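Local coordinates for oligogalacturonate lyase (Yersinia enterocolitica subsp. enterocolitica, PDB 3PE7), which cleaves short pectin-derived oligogalacturonates by beta-elimination in the cytoplasm, probably at the manganese-binding site of its seven-bladed beta-propeller, at residues R35-Q40 and Y127-A132; C42-G47 and G86-D91; W60-L65 and D81-G86. All blocks are in the same frame, centred on the assembly; numbering follows the deposited sequence.

Contact 1: R35-Q40 and Y127-A132; sequences RNYFYQ and YGTWVA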
loop_
_atom_site.group_PDB
_atom_site.type_symbol
_atom_site.label_atom_id
_atom_site.label_comp_id
_atom_site.label_asym_id
_atom_site.label_seq_id
_atom_site.Cartn_x
_atom_site.Cartn_y
_atom_site.Cartn_z
ATOM N N ARG A 35 -8.504 0.131 5.924
ATOM C CA ARG A 35 -7.425 -0.844 5.786
ATOM C C ARG A 35 -6.080 -0.149 5.575
ATOM O O ARG A 35 -6.037 1.042 5.260
ATOM C CB ARG A 35 -7.762 -1.778 4.627
ATOM C CG ARG A 35 -7.538 -1.092 3.310
ATOM C CD ARG A 35 -6.127 -1.520 2.864
ATOM N NE ARG A 35 -6.377 -2.691 2.120
ATOM C CZ ARG A 35 -5.650 -3.784 1.941
ATOM N NH1 ARG A 35 -4.434 -4.018 2.467
ATOM N NH2 ARG A 35 -6.233 -4.685 1.180
ATOM N N ASN A 36 -4.969 -0.881 5.723
ATOM C CA ASN A 36 -3.635 -0.317 5.499
ATOM C C ASN A 36 -3.282 -0.249 4.005
ATOM O O ASN A 36 -4.101 -0.628 3.155
ATOM C CB ASN A 36 -2.571 -1.093 6.311
ATOM C CG ASN A 36 -2.253 -2.486 5.735
ATOM O OD1 ASN A 36 -1.215 -3.079 6.069
ATOM N ND2 ASN A 36 -3.132 -3.013 4.909
ATOM N N TYR A 37 -2.087 0.221 3.670
ATOM C CA TYR A 37 -1.674 0.212 2.273
ATOM C C TYR A 37 -1.618 -1.234 1.741
ATOM O O TYR A 37 -1.210 -2.161 2.459
ATOM C CB TYR A 37 -0.333 0.930 2.087
ATOM C CG TYR A 37 -0.409 2.438 2.194
ATOM C CD1 TYR A 37 -1.511 3.149 1.707
ATOM C CD2 TYR A 37 0.657 3.162 2.726
ATOM C CE1 TYR A 37 -1.552 4.564 1.783
ATOM C CE2 TYR A 37 0.629 4.549 2.800
ATOM C CZ TYR A 37 -0.468 5.243 2.331
ATOM O OH TYR A 37 -0.481 6.623 2.421
ATOM N N PHE A 38 -2.054 -1.409 0.502
ATOM C CA PHE A 38 -2.324 -2.740 -0.058
ATOM C C PHE A 38 -1.112 -3.655 -0.185
ATOM O O PHE A 38 -1.267 -4.878 -0.245
ATOM C CB PHE A 38 -3.017 -2.624 -1.435
ATOM C CG PHE A 38 -2.227 -1.855 -2.450
ATOM C CD1 PHE A 38 -1.272 -2.487 -3.246
ATOM C CD2 PHE A 38 -2.425 -0.475 -2.586
ATOM C CE1 PHE A 38 -0.522 -1.765 -4.177
ATOM C CE2 PHE A 38 -1.672 0.253 -3.499
ATOM C CZ PHE A 38 -0.728 -0.389 -4.297
ATOM N N TYR A 39 0.080 -3.065 -0.262
ATOM C CA TYR A 39 1.316 -3.860 -0.422
ATOM C C TYR A 39 1.934 -4.297 0.915
ATOM O O TYR A 39 2.906 -5.091 0.929
ATOM C CB TYR A 39 2.327 -3.116 -1.308
ATOM C CG TYR A 39 2.641 -1.713 -0.828
ATOM C CD1 TYR A 39 1.861 -0.618 -1.227
ATOM C CD2 TYR A 39 3.717 -1.485 0.042
ATOM C CE1 TYR A 39 2.150 0.683 -0.775
ATOM C CE2 TYR A 39 4.002 -0.208 0.494
ATOM C CZ TYR A 39 3.212 0.865 0.099
ATOM O OH TYR A 39 3.516 2.130 0.551
ATOM N N GLN A 40 1.377 -3.795 2.025
ATOM C CA GLN A 40 1.862 -4.097 3.392
ATOM C C GLN A 40 1.041 -5.221 4.030
ATOM O O GLN A 40 -0.203 -5.223 3.957
ATOM C CB GLN A 40 1.826 -2.851 4.307
ATOM C CG GLN A 40 2.704 -1.645 3.849
ATOM C CD GLN A 40 4.197 -1.845 4.128
ATOM O OE1 GLN A 40 4.817 -1.045 4.851
ATOM N NE2 GLN A 40 4.784 -2.900 3.556
ATOM N N TYR A 127 9.765 10.449 4.679
ATOM C CA TYR A 127 8.804 10.589 3.593
ATOM C C TYR A 127 8.289 9.228 3.136
ATOM O O TYR A 127 9.066 8.329 2.833
ATOM C CB TYR A 127 9.382 11.355 2.399
ATOM C CG TYR A 127 8.447 11.332 1.209
ATOM C CD1 TYR A 127 8.655 10.448 0.142
ATOM C CD2 TYR A 127 7.312 12.152 1.176
ATOM C CE1 TYR A 127 7.770 10.402 -0.948
ATOM C CE2 TYR A 127 6.425 12.107 0.098
ATOM C CZ TYR A 127 6.666 11.234 -0.958
ATOM O OH TYR A 127 5.793 11.179 -2.007
ATOM N N GLY A 128 6.972 9.089 3.088
ATOM C CA GLY A 128 6.339 7.844 2.633
ATOM C C GLY A 128 6.466 6.678 3.602
ATOM O O GLY A 128 6.622 6.859 4.822
ATOM N N THR A 129 6.409 5.468 3.045
ATOM C CA THR A 129 6.244 4.248 3.825
ATOM C C THR A 129 7.568 3.475 3.922
ATOM O O THR A 129 8.256 3.324 2.930
ATOM C CB THR A 129 5.154 3.356 3.183
ATOM O OG1 THR A 129 3.924 4.108 3.100
ATOM C CG2 THR A 129 4.901 2.115 4.017
ATOM N N TRP A 130 7.902 3.012 5.120
ATOM C CA TRP A 130 9.071 2.133 5.308
ATOM C C TRP A 130 8.658 0.706 4.960
ATOM O O TRP A 130 7.592 0.241 5.407
ATOM C CB TRP A 130 9.555 2.208 6.755
ATOM C CG TRP A 130 10.105 3.542 7.090
ATOM C CD1 TRP A 130 9.401 4.646 7.470
ATOM C CD2 TRP A 130 11.484 3.936 7.047
ATOM N NE1 TRP A 130 10.260 5.712 7.678
ATOM C CE2 TRP A 130 11.544 5.300 7.423
ATOM C CE3 TRP A 130 12.674 3.272 6.720
ATOM C CZ2 TRP A 130 12.757 6.008 7.498
ATOM C CZ3 TRP A 130 13.881 3.981 6.786
ATOM C CH2 TRP A 130 13.910 5.332 7.177
ATOM N N VAL A 131 9.485 0.003 4.177
ATOM C CA VAL A 131 9.106 -1.342 3.691
ATOM C C VAL A 131 10.186 -2.345 4.079
ATOM O O VAL A 131 11.367 -2.085 3.878
ATOM C CB VAL A 131 8.908 -1.344 2.145
ATOM C CG1 VAL A 131 8.788 -2.783 1.587
ATOM C CG2 VAL A 131 7.683 -0.523 1.780
ATOM N N ALA A 132 9.769 -3.482 4.633
ATOM C CA ALA A 132 10.734 -4.484 5.097
ATOM C C ALA A 132 11.153 -5.435 3.992
ATOM O O ALA A 132 10.458 -5.606 2.990
ATOM C CB ALA A 132 10.166 -5.268 6.276
#
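T129 faces three side chains of the tight turn 37-40 and divides its own two branches among them. Its OG1 lies anti to the carbonyl carbon (chi1 -57°) and comes up against the edge of the Y37 ring, near the ring plane, at 3.3 Å from CE2. The same oxygen stands 3.3 Å from Y39 OH, the two side chains reaching toward each other tip to tip. OG1 to Y39 OH is a weak hydrogen bond at best, and whether it forms is not settled, since the threonine proton has another acceptor within reach. The other branch, the methyl CG2, meets the end of Q40, again tip to tip, with CD of Q40 4.0 Å away. A beta-branched residue carrying one hydroxyl and one methyl thus suits a place between phenols and an amide.

The type I turn, closed by Q40 N to Y37 O at 3.1 Å, brings Y37, Y39 and Q40 to the same neighbour. It follows strand 33-34 of the propeller blade that also holds 49-54, 61-66 and 71-74, whereas T129 and V131 lie on 124-132, the inner strand of another blade, close to the centre of the chain. Y37 also touches Q350 and H355, both manganese ligands, which places Y37 behind the ligands, in the second shell of the metal site.

Y39 holds CG between its backbone N and carbonyl carbon, a crowded position (chi1 54°). Its CD1 lies 3.9 Å above the F38 ring, over its centre, while CE2 rests 3.9 Å from V131 CG2. That methyl approaches the ring edge near its plane, and the valine and tyrosine side chains cross at about a right angle. W130, between T129 and V131, turns its CB the other way and packs its indole on L139, M171 and V173 within its own blade.

Contact 2: C42-G47 and G86-D91; sequences CFTRDG and GFLSPD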
loop_
_atom_site.group_PDB
_atom_site.type_symbol
_atom_site.label_atom_id
_atom_site.label_comp_id
_atom_site.label_asym_id
_atom_site.label_seq_id
_atom_site.Cartn_x
_atom_site.Cartn_y
_atom_site.Cartn_z
ATOM N N CYS A 42 -1.246 -7.246 6.216
ATOM C CA CYS A 42 -2.267 -6.983 7.239
ATOM C C CYS A 42 -3.025 -8.204 7.760
ATOM O O CYS A 42 -3.609 -8.134 8.816
ATOM C CB CYS A 42 -3.299 -5.928 6.775
ATOM S SG CYS A 42 -4.180 -6.351 5.236
ATOM N N PHE A 43 -3.036 -9.301 6.996
ATOM C CA PHE A 43 -3.613 -10.546 7.470
ATOM C C PHE A 43 -2.532 -11.415 8.086
ATOM O O PHE A 43 -1.439 -11.474 7.561
ATOM C CB PHE A 43 -4.245 -11.337 6.324
ATOM C CG PHE A 43 -5.524 -10.767 5.833
ATOM C CD1 PHE A 43 -6.725 -11.050 6.482
ATOM C CD2 PHE A 43 -5.531 -9.969 4.686
ATOM C CE1 PHE A 43 -7.942 -10.529 5.985
ATOM C CE2 PHE A 43 -6.722 -9.422 4.210
ATOM C CZ PHE A 43 -7.925 -9.715 4.850
ATOM N N THR A 44 -2.847 -12.106 9.179
ATOM C CA THR A 44 -1.934 -13.142 9.686
ATOM C C THR A 44 -1.882 -14.285 8.655
ATOM O O THR A 44 -2.755 -14.395 7.807
ATOM C CB THR A 44 -2.328 -13.658 11.086
ATOM O OG1 THR A 44 -3.697 -14.078 11.114
ATOM C CG2 THR A 44 -2.124 -12.561 12.115
ATOM N N ARG A 45 -0.856 -15.117 8.734
ATOM C CA ARG A 45 -0.642 -16.144 7.702
ATOM C C ARG A 45 -1.826 -17.092 7.517
ATOM O O ARG A 45 -2.115 -17.501 6.388
ATOM C CB ARG A 45 0.630 -16.930 8.001
ATOM C CG ARG A 45 1.894 -16.105 7.809
ATOM C CD ARG A 45 3.130 -16.864 8.344
ATOM N NE ARG A 45 3.051 -17.107 9.773
ATOM C CZ ARG A 45 3.986 -17.762 10.457
ATOM N NH1 ARG A 45 5.064 -18.223 9.830
ATOM N NH2 ARG A 45 3.837 -17.962 11.758
ATOM N N ASP A 46 -2.516 -17.421 8.604
ATOM C CA ASP A 46 -3.659 -18.328 8.522
ATOM C C ASP A 46 -4.980 -17.622 8.177
ATOM O O ASP A 46 -6.039 -18.244 8.163
ATOM C CB ASP A 46 -3.787 -19.189 9.791
ATOM C CG ASP A 46 -4.391 -18.447 10.968
ATOM O OD1 ASP A 46 -4.523 -17.193 10.935
ATOM O OD2 ASP A 46 -4.739 -19.143 11.956
ATOM N N GLY A 47 -4.904 -16.318 7.922
ATOM C CA GLY A 47 -6.068 -15.544 7.477
ATOM C C GLY A 47 -7.082 -15.237 8.569
ATOM O O GLY A 47 -8.155 -14.716 8.271
ATOM N N GLY A 86 1.639 0.720 8.293
ATOM C CA GLY A 86 1.987 -0.352 9.236
ATOM C C GLY A 86 1.863 -1.726 8.622
ATOM O O GLY A 86 1.086 -1.926 7.697
ATOM N N PHE A 87 2.640 -2.670 9.151
ATOM C CA PHE A 87 2.606 -4.044 8.652
ATOM C C PHE A 87 2.883 -5.045 9.769
ATOM O O PHE A 87 3.523 -4.733 10.779
ATOM C CB PHE A 87 3.591 -4.225 7.497
ATOM C CG PHE A 87 5.035 -3.978 7.865
ATOM C CD1 PHE A 87 5.855 -5.032 8.268
ATOM C CD2 PHE A 87 5.576 -2.696 7.788
ATOM C CE1 PHE A 87 7.217 -4.801 8.600
ATOM C CE2 PHE A 87 6.934 -2.449 8.107
ATOM C CZ PHE A 87 7.753 -3.494 8.515
ATOM N N LEU A 88 2.375 -6.252 9.581
ATOM C CA LEU A 88 2.672 -7.368 10.473
ATOM C C LEU A 88 3.975 -8.033 10.054
ATOM O O LEU A 88 4.306 -8.108 8.868
ATOM C CB LEU A 88 1.538 -8.400 10.422
ATOM C CG LEU A 88 0.163 -7.892 10.866
ATOM C CD1 LEU A 88 -0.896 -9.036 10.716
ATOM C CD2 LEU A 88 0.254 -7.351 12.289
ATOM N N SER A 89 4.706 -8.546 11.044
ATOM C CA SER A 89 5.917 -9.303 10.758
ATOM C C SER A 89 5.551 -10.647 10.093
ATOM O O SER A 89 4.410 -11.109 10.228
ATOM C CB SER A 89 6.680 -9.564 12.068
ATOM O OG SER A 89 5.870 -10.259 13.002
ATOM N N PRO A 90 6.523 -11.292 9.425
ATOM C CA PRO A 90 6.239 -12.615 8.827
ATOM C C PRO A 90 5.664 -13.628 9.807
ATOM O O PRO A 90 4.721 -14.364 9.458
ATOM C CB PRO A 90 7.609 -13.064 8.279
ATOM C CG PRO A 90 8.329 -11.786 7.957
ATOM C CD PRO A 90 7.846 -10.776 9.019
ATOM N N ASP A 91 6.182 -13.638 11.039
ATOM C CA ASP A 91 5.752 -14.606 12.040
ATOM C C ASP A 91 4.461 -14.233 12.784
ATOM O O ASP A 91 4.047 -14.923 13.713
ATOM C CB ASP A 91 6.909 -14.913 13.020
ATOM C CG ASP A 91 8.057 -15.662 12.355
ATOM O OD1 ASP A 91 7.827 -16.362 11.333
ATOM O OD2 ASP A 91 9.204 -15.562 12.858
#
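Two consecutive blades of the propeller meet here: the loop between strands 33-34 and 49-54 of one packs against inner strand 87-88, and the turn after it, of the next. L88 packs on C42 and T44, while R45 reaches P90 and D91. The touching parts run only 15° apart, consistent with equivalent pieces of neighbouring blades. A type I turn spans T44 to G47, and G47 takes a positive phi of 75° that glycine adopts without strain.

L88 carries the buried half. Its CD1, extended to the anti position by chi2 of 178°, lies 3.4 Å from C42 O and 4.0 Å from T44 CG2, an apolar tip set against the backbone at C42 and the threonine methyl. T44 turns its hydroxyl elsewhere, OG1 accepting from K49 N.

R45 makes the outer half. A bend at chi3 (-63°) directs NE as the chain passes P90 O, which sits 3.2 Å from CD. The guanidinium then lays one face over D91, whose CA stands 3.8 Å above its centre. D91 OD1, 3.7 Å from NH1, lies well out of the guanidinium plane, so this long salt bridge is a matter of charge alone. The stronger partner of the arginine is D92, which pairs with NE.

Backbone bonds join C42 to L51 on strand 49-54 and L88 to K41, while F87 pairs with F96 on strand 94-99; C42 and F43 side chains also touch L366 on strand 364-369.

Contact 3: W60-L65 and D81-G86; sequences WNYYLL and DNTFGG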
loop_
_atom_site.group_PDB
_atom_site.type_symbol
_atom_site.label_atom_id
_atom_site.label_comp_id
_atom_site.label_asym_id
_atom_site.label_seq_id
_atom_site.Cartn_x
_atom_site.Cartn_y
_atom_site.Cartn_z
ATOM N N TRP A 60 -6.975 8.178 15.218
ATOM C CA TRP A 60 -6.853 6.936 14.436
ATOM C C TRP A 60 -5.689 6.115 14.972
ATOM O O TRP A 60 -4.544 6.586 15.005
ATOM C CB TRP A 60 -6.635 7.271 12.956
ATOM C CG TRP A 60 -7.751 8.093 12.326
ATOM C CD1 TRP A 60 -8.853 8.639 12.958
ATOM C CD2 TRP A 60 -7.857 8.471 10.953
ATOM N NE1 TRP A 60 -9.635 9.318 12.038
ATOM C CE2 TRP A 60 -9.034 9.244 10.809
ATOM C CE3 TRP A 60 -7.069 8.237 9.820
ATOM C CZ2 TRP A 60 -9.437 9.778 9.573
ATOM C CZ3 TRP A 60 -7.455 8.776 8.610
ATOM C CH2 TRP A 60 -8.624 9.547 8.492
ATOM N N ASN A 61 -5.991 4.884 15.386
ATOM C CA ASN A 61 -4.994 3.978 15.964
ATOM C C ASN A 61 -5.077 2.604 15.312
ATOM O O ASN A 61 -6.020 2.320 14.571
ATOM C CB ASN A 61 -5.255 3.800 17.454
ATOM C CG ASN A 61 -5.079 5.096 18.241
ATOM O OD1 ASN A 61 -3.971 5.666 18.307
ATOM N ND2 ASN A 61 -6.142 5.538 18.862
ATOM N N TYR A 62 -4.073 1.755 15.569
ATOM C CA TYR A 62 -4.136 0.379 15.064
ATOM C C TYR A 62 -4.944 -0.561 15.936
ATOM O O TYR A 62 -4.924 -0.452 17.170
ATOM C CB TYR A 62 -2.720 -0.195 14.886
ATOM C CG TYR A 62 -2.010 0.335 13.673
ATOM C CD1 TYR A 62 -2.306 -0.166 12.401
ATOM C CD2 TYR A 62 -1.034 1.325 13.788
ATOM C CE1 TYR A 62 -1.644 0.311 11.264
ATOM C CE2 TYR A 62 -0.376 1.800 12.668
ATOM C CZ TYR A 62 -0.672 1.287 11.427
ATOM O OH TYR A 62 -0.018 1.795 10.339
ATOM N N TYR A 63 -5.634 -1.499 15.271
ATOM C CA TYR A 63 -6.412 -2.552 15.904
ATOM C C TYR A 63 -6.106 -3.877 15.241
ATOM O O TYR A 63 -5.736 -3.903 14.073
ATOM C CB TYR A 63 -7.915 -2.266 15.766
ATOM C CG TYR A 63 -8.345 -1.071 16.562
ATOM C CD1 TYR A 63 -8.965 -1.220 17.803
ATOM C CD2 TYR A 63 -8.119 0.220 16.084
ATOM C CE1 TYR A 63 -9.326 -0.096 18.566
ATOM C CE2 TYR A 63 -8.469 1.340 16.835
ATOM C CZ TYR A 63 -9.086 1.169 18.068
ATOM O OH TYR A 63 -9.433 2.278 18.808
ATOM N N LEU A 64 -6.232 -4.976 15.994
ATOM C CA LEU A 64 -6.183 -6.303 15.388
ATOM C C LEU A 64 -7.547 -6.941 15.540
ATOM O O LEU A 64 -8.049 -7.123 16.665
ATOM C CB LEU A 64 -5.095 -7.180 16.048
ATOM C CG LEU A 64 -4.771 -8.479 15.312
ATOM C CD1 LEU A 64 -3.975 -8.201 14.035
ATOM C CD2 LEU A 64 -3.968 -9.411 16.216
ATOM N N LEU A 65 -8.156 -7.285 14.413
ATOM C CA LEU A 65 -9.495 -7.860 14.401
ATOM C C LEU A 65 -9.399 -9.383 14.276
ATOM O O LEU A 65 -8.783 -9.896 13.324
ATOM C CB LEU A 65 -10.312 -7.284 13.226
ATOM C CG LEU A 65 -11.698 -7.853 12.913
ATOM C CD1 LEU A 65 -12.637 -7.830 14.115
ATOM C CD2 LEU A 65 -12.317 -7.107 11.722
ATOM N N ASP A 81 -0.266 8.335 15.290
ATOM C CA ASP A 81 -0.051 7.104 14.505
ATOM C C ASP A 81 -0.290 7.355 13.035
ATOM O O ASP A 81 -1.294 7.972 12.669
ATOM C CB ASP A 81 -0.993 5.973 14.934
ATOM C CG ASP A 81 -0.798 5.550 16.377
ATOM O OD1 ASP A 81 0.233 5.917 16.991
ATOM O OD2 ASP A 81 -1.706 4.853 16.891
ATOM N N ASN A 82 0.606 6.852 12.193
ATOM C CA ASN A 82 0.306 6.734 10.776
ATOM C C ASN A 82 -0.272 5.341 10.617
ATOM O O ASN A 82 0.446 4.348 10.740
ATOM C CB ASN A 82 1.557 6.898 9.924
ATOM C CG ASN A 82 1.287 6.719 8.447
ATOM O OD1 ASN A 82 0.597 5.779 8.029
ATOM N ND2 ASN A 82 1.859 7.612 7.635
ATOM N N THR A 83 -1.577 5.290 10.380
ATOM C CA THR A 83 -2.313 4.028 10.341
ATOM C C THR A 83 -2.322 3.377 8.953
ATOM O O THR A 83 -3.007 2.361 8.730
ATOM C CB THR A 83 -3.759 4.174 10.877
ATOM O OG1 THR A 83 -4.410 5.284 10.233
ATOM C CG2 THR A 83 -3.729 4.384 12.402
ATOM N N PHE A 84 -1.542 3.924 8.028
ATOM C CA PHE A 84 -1.539 3.371 6.679
ATOM C C PHE A 84 -0.312 2.520 6.395
ATOM O O PHE A 84 -0.406 1.491 5.726
ATOM C CB PHE A 84 -1.644 4.495 5.631
ATOM C CG PHE A 84 -2.983 5.172 5.645
ATOM C CD1 PHE A 84 -3.266 6.154 6.608
ATOM C CD2 PHE A 84 -3.968 4.808 4.736
ATOM C CE1 PHE A 84 -4.509 6.771 6.632
ATOM C CE2 PHE A 84 -5.206 5.417 4.754
ATOM C CZ PHE A 84 -5.477 6.389 5.697
ATOM N N GLY A 85 0.834 2.958 6.903
ATOM C CA GLY A 85 2.103 2.334 6.529
ATOM C C GLY A 85 2.446 1.065 7.292
ATOM O O GLY A 85 3.449 0.419 6.974
ATOM N N GLY A 86 1.639 0.720 8.293
ATOM C CA GLY A 86 1.987 -0.352 9.236
ATOM C C GLY A 86 1.863 -1.726 8.622
ATOM O O GLY A 86 1.086 -1.926 7.697
HETATM O O HOH W 1 -2.993 8.468 16.188
HETATM O O HOH W 2 -3.661 8.874 12.999
#
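The Y62 ring carries T83 CG2 over one face, a CH-pi contact 4.3 Å from the ring centroid and only 12° off its normal. Here, where one blade of the seven-bladed propeller connects to the next, W60 and F84 meet instead edge to edge: CZ3 and CE1 are 4.1 Å apart, each near the plane of the other ring. T83 OG1 also lies at the edge of the indole and is hydrogen-bonded to H34 NE2, and H34 in turn stacks on F84. W60 NE1 is held by E346.

Strand 61-66 pairs with 49-54 and 71-74 in its blade, and 81-86 belongs to the connection that leaves this blade for the inner strand 87-88 of the next. Tyrosine suits the crossing because its ring packs on a methyl and its hydroxyl both donates to and accepts from the loop backbone. Y62 OH donates to N82 O at 2.6 Å, on a lone pair in the carbonyl plane, and accepts a weak, bent bond from G86 N (2.8 Å, 123°). G86, lacking a side chain, lets the hydroxyl come this close.

N82 shapes the loop from within: its OD1 accepts from F84 N at 2.8 Å in an Asx turn, and from G85 N at 3.0 Å with the donor 38° above the amide plane. At the start of the loop, a water near W60 O accepts from D81 N at 2.9 Å.

Contacts 2 and 3 join the blade of 49-54 to that of 87-88, and contact 1 reaches past it to the blade of 124-132. Contact 1 lies nearest the centre of the chain, beside the manganese ligands, and relies on phenol edges, methyls and one weak polar link. Contact 2 runs from a buried leucine to an exposed charge pair, joining a loop of one blade to the inner strand and turn of the next. Contact 3 has the strongest hydrogen bonding, a tyrosine hydroxyl with one short bond to the backbone and one weak one from it, and waters at one end. Contacts 1 and 3 join where Y37 N probably bonds to F84 O at 2.9 Å.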